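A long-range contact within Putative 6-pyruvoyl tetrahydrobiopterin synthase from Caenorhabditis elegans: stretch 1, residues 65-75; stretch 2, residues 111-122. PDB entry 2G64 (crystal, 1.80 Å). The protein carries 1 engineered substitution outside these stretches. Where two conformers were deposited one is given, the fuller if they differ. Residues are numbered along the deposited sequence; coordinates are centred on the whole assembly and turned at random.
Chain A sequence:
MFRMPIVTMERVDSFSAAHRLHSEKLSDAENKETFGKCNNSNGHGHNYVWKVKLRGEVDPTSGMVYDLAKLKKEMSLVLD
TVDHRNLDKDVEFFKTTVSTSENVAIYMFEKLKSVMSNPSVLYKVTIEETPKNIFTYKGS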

# COMPACT_ATOMS: atom_id res chain seq x y z
N VAL A 65 8.68 24.80 -1.69
CA VAL A 65 8.00 25.35 -0.50
C VAL A 65 8.97 25.41 0.71
O VAL A 65 8.90 26.32 1.57
N TYR A 66 9.89 24.46 0.76
CA TYR A 66 10.84 24.34 1.86
C TYR A 66 11.97 23.45 1.37
O TYR A 66 11.78 22.58 0.52
N ASP A 67 13.15 23.64 1.95
CA ASP A 67 14.30 22.81 1.61
C ASP A 67 14.17 21.40 2.23
O ASP A 67 14.19 21.26 3.45
N LEU A 68 14.00 20.38 1.39
CA LEU A 68 13.78 19.02 1.90
C LEU A 68 14.96 18.52 2.71
O LEU A 68 14.78 17.80 3.70
N ALA A 69 16.17 18.90 2.31
CA ALA A 69 17.37 18.50 3.05
C ALA A 69 17.31 19.02 4.49
O ALA A 69 17.63 18.28 5.44
N LYS A 70 16.90 20.27 4.65
CA LYS A 70 16.73 20.90 5.96
C LYS A 70 15.61 20.24 6.77
O LYS A 70 15.78 19.98 7.97
N LEU A 71 14.47 20.00 6.12
CA LEU A 71 13.35 19.30 6.79
C LEU A 71 13.80 17.92 7.27
O LEU A 71 13.47 17.51 8.38
N LYS A 72 14.55 17.19 6.44
CA LYS A 72 15.01 15.86 6.82
C LYS A 72 15.80 15.88 8.12
O LYS A 72 15.58 15.04 9.00
N LYS A 73 16.70 16.87 8.25
CA LYS A 73 17.52 17.04 9.45
C LYS A 73 16.68 17.38 10.69
O LYS A 73 16.91 16.83 11.78
N GLU A 74 15.71 18.29 10.52
CA GLU A 74 14.86 18.72 11.60
C GLU A 74 13.96 17.57 12.03
O GLU A 74 13.80 17.34 13.23
N MET A 75 13.38 16.85 11.07
CA MET A 75 12.56 15.68 11.40
C MET A 75 13.38 14.59 12.12
O MET A 75 12.89 13.95 13.04
N LYS A 111 7.29 19.49 19.08
CA LYS A 111 8.74 19.27 19.09
C LYS A 111 9.38 19.68 17.75
O LYS A 111 10.44 20.31 17.69
N LEU A 112 8.70 19.34 16.65
CA LEU A 112 9.21 19.72 15.34
C LEU A 112 9.20 21.23 15.22
O LEU A 112 10.19 21.83 14.83
N LYS A 113 8.08 21.84 15.58
CA LYS A 113 7.99 23.30 15.49
C LYS A 113 9.16 23.97 16.24
O LYS A 113 9.74 24.96 15.76
N SER A 114 9.54 23.38 17.37
CA SER A 114 10.63 23.84 18.22
C SER A 114 12.03 23.76 17.61
O SER A 114 12.93 24.46 18.05
N VAL A 115 12.22 22.93 16.59
CA VAL A 115 13.54 22.76 15.99
C VAL A 115 13.63 23.30 14.57
O VAL A 115 14.71 23.31 13.97
N MET A 116 12.51 23.75 14.03
CA MET A 116 12.48 24.13 12.61
C MET A 116 13.17 25.45 12.31
O MET A 116 12.96 26.43 13.02
N SER A 117 13.95 25.46 11.24
CA SER A 117 14.53 26.70 10.70
C SER A 117 13.47 27.73 10.28
O SER A 117 13.64 28.93 10.51
N ASN A 118 12.37 27.26 9.69
CA ASN A 118 11.23 28.13 9.36
C ASN A 118 9.89 27.52 9.79
O ASN A 118 9.19 26.89 8.98
N PRO A 119 9.54 27.69 11.07
CA PRO A 119 8.38 26.98 11.62
C PRO A 119 7.05 27.53 11.13
O PRO A 119 6.02 26.87 11.27
N SER A 120 7.06 28.72 10.53
CA SER A 120 5.82 29.34 10.04
C SER A 120 5.10 28.50 8.96
O SER A 120 3.88 28.54 8.88
N VAL A 121 5.86 27.75 8.16
CA VAL A 121 5.24 26.88 7.15
C VAL A 121 4.70 25.53 7.66
O VAL A 121 4.07 24.81 6.89
N LEU A 122 4.93 25.18 8.93
CA LEU A 122 4.40 23.91 9.43
C LEU A 122 2.89 23.97 9.44
O LEU A 122 2.28 24.89 10.02

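Along stretch 2, contact begins at Leu112, in the helix. Its CA-to-CB bond points sideways, but with chi1 t and chi2 p the side chain comes nearer to stretch 1, CD1 lying 4.0 Å from Glu74 CB and 4.3 Å from Met75 CG. Val115 (chi1 m) points toward stretch 1 and places CG2 4.2 Å from Glu74 CB, while its carbonyl O lies 3.6 Å from Glu74 CG. Met116, with chi1 m, chi2 t and chi3 p, sets CE 3.7 Å from Tyr66 CZ.

Ser117 forms the polar centre. Glu74, pointing toward stretch 2 with chi1 m and chi2 t, offers OE2 to both Ser117 N and Ser117 OG, each donating at 2.8 Å; the p rotamer of Ser117 brings its hydroxyl to the same oxygen as its amide. The other carboxylate oxygen, Glu74 OE1, accepts from Tyr66 OH at 2.6 Å, so this buried acid ties the tyrosine to the loop. Tyr66 (chi1 t) reaches further: its OH accepts a weak hydrogen bond from Asn118 N at 3.3 Å, and CE1 lies 3.6 Å from Asn118 CB. Water 1 links the backbone of stretch 1 to the side chain of Asn118, donating to Val65 O (2.9 Å) and accepting from Asn118 ND2 (3.2 Å). Finally, Val121 (chi1 m) points toward stretch 1, packing CG2 3.4 Å from Tyr66 CD1.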

# COMPACT_ATOMS: atom_id res chain seq x y z
CB VAL A 65 6.77 24.47 -0.14
CG1 VAL A 65 6.27 24.79 1.26
CG2 VAL A 65 5.64 24.65 -1.17
CB TYR A 66 10.14 23.68 3.07
CG TYR A 66 10.79 23.84 4.45
CD1 TYR A 66 10.54 24.97 5.24
CD2 TYR A 66 11.58 22.84 5.00
CE1 TYR A 66 11.09 25.10 6.53
CE2 TYR A 66 12.15 22.96 6.30
CZ TYR A 66 11.90 24.09 7.05
OH TYR A 66 12.43 24.21 8.32
CB ASP A 67 15.56 23.51 2.12
CG ASP A 67 16.81 22.69 1.90
OD1 ASP A 67 17.04 22.22 0.78
OD2 ASP A 67 17.58 22.52 2.87
CB LEU A 68 13.42 18.03 0.78
CG LEU A 68 13.28 16.55 1.20
CD1 LEU A 68 12.16 16.35 2.21
CD2 LEU A 68 13.10 15.60 0.03
CB ALA A 69 18.63 19.00 2.36
CB LYS A 70 16.41 22.38 5.80
CG LYS A 70 17.56 23.31 6.12
CD LYS A 70 17.25 24.75 5.72
CE LYS A 70 18.38 25.37 4.89
NZ LYS A 70 18.16 25.24 3.41
CB LEU A 71 12.16 19.15 5.83
CG LEU A 71 10.86 18.62 6.46
CD1 LEU A 71 10.43 19.51 7.62
CD2 LEU A 71 9.72 18.48 5.43
CB LYS A 72 15.79 15.18 5.69
CG LYS A 72 14.89 14.59 4.63
CD LYS A 72 15.69 14.15 3.40
CE LYS A 72 16.61 12.99 3.73
NZ LYS A 72 17.66 12.79 2.68
CB LYS A 73 18.60 18.11 9.22
CG LYS A 73 19.82 17.61 8.46
CD LYS A 73 20.90 18.69 8.37
CE LYS A 73 20.96 19.54 9.63
NZ LYS A 73 22.16 20.42 9.65
CB GLU A 74 14.02 19.93 11.16
CG GLU A 74 14.86 21.19 11.04
CD GLU A 74 14.33 22.21 10.04
OE1 GLU A 74 13.24 22.01 9.44
OE2 GLU A 74 15.01 23.23 9.84
CB MET A 75 11.88 15.11 10.16
CG MET A 75 10.72 15.99 9.68
SD MET A 75 9.95 15.38 8.17
CE MET A 75 9.29 13.77 8.68
CB LYS A 111 9.07 17.82 19.43
CG LYS A 111 10.56 17.50 19.42
CD LYS A 111 11.23 18.01 20.70
CE LYS A 111 12.74 17.99 20.57
NZ LYS A 111 13.37 18.81 21.65
CB LEU A 112 8.39 19.12 14.21
CG LEU A 112 8.85 19.53 12.81
CD1 LEU A 112 10.34 19.18 12.61
CD2 LEU A 112 7.97 18.89 11.72
CB LYS A 113 6.64 23.78 15.99
CG LYS A 113 6.16 25.08 15.38
CD LYS A 113 4.66 25.22 15.61
CE LYS A 113 4.28 26.63 16.00
NZ LYS A 113 2.86 26.70 16.47
CB SER A 114 10.59 23.11 19.58
OG SER A 114 11.39 21.95 19.56
CB VAL A 115 14.09 21.30 16.06
CG1 VAL A 115 14.21 20.83 17.51
CG2 VAL A 115 13.25 20.32 15.22
CB MET A 116 11.05 24.19 12.09
CG MET A 116 10.51 22.85 11.68
SD MET A 116 8.81 23.00 11.14
CE MET A 116 9.07 23.48 9.41
CB SER A 117 15.55 26.42 9.57
OG SER A 117 15.02 25.66 8.48
CB ASN A 118 11.24 28.46 7.85
CG ASN A 118 10.02 29.29 7.41
OD1 ASN A 118 9.47 30.06 8.19
ND2 ASN A 118 9.62 29.13 6.15
CB PRO A 119 8.54 27.16 13.13
CG PRO A 119 9.39 28.38 13.29
CD PRO A 119 10.24 28.51 12.07
CB SER A 120 6.08 30.77 9.54
OG SER A 120 6.79 30.74 8.31
CB VAL A 121 6.13 26.64 5.90
CG1 VAL A 121 6.37 27.94 5.14
CG2 VAL A 121 7.44 25.96 6.29
CB LEU A 122 4.94 23.57 10.84
CG LEU A 122 4.36 22.30 11.48
CD1 LEU A 122 4.68 21.05 10.61
CD2 LEU A 122 4.90 22.15 12.91
O HOH W 1 10.48 27.91 3.34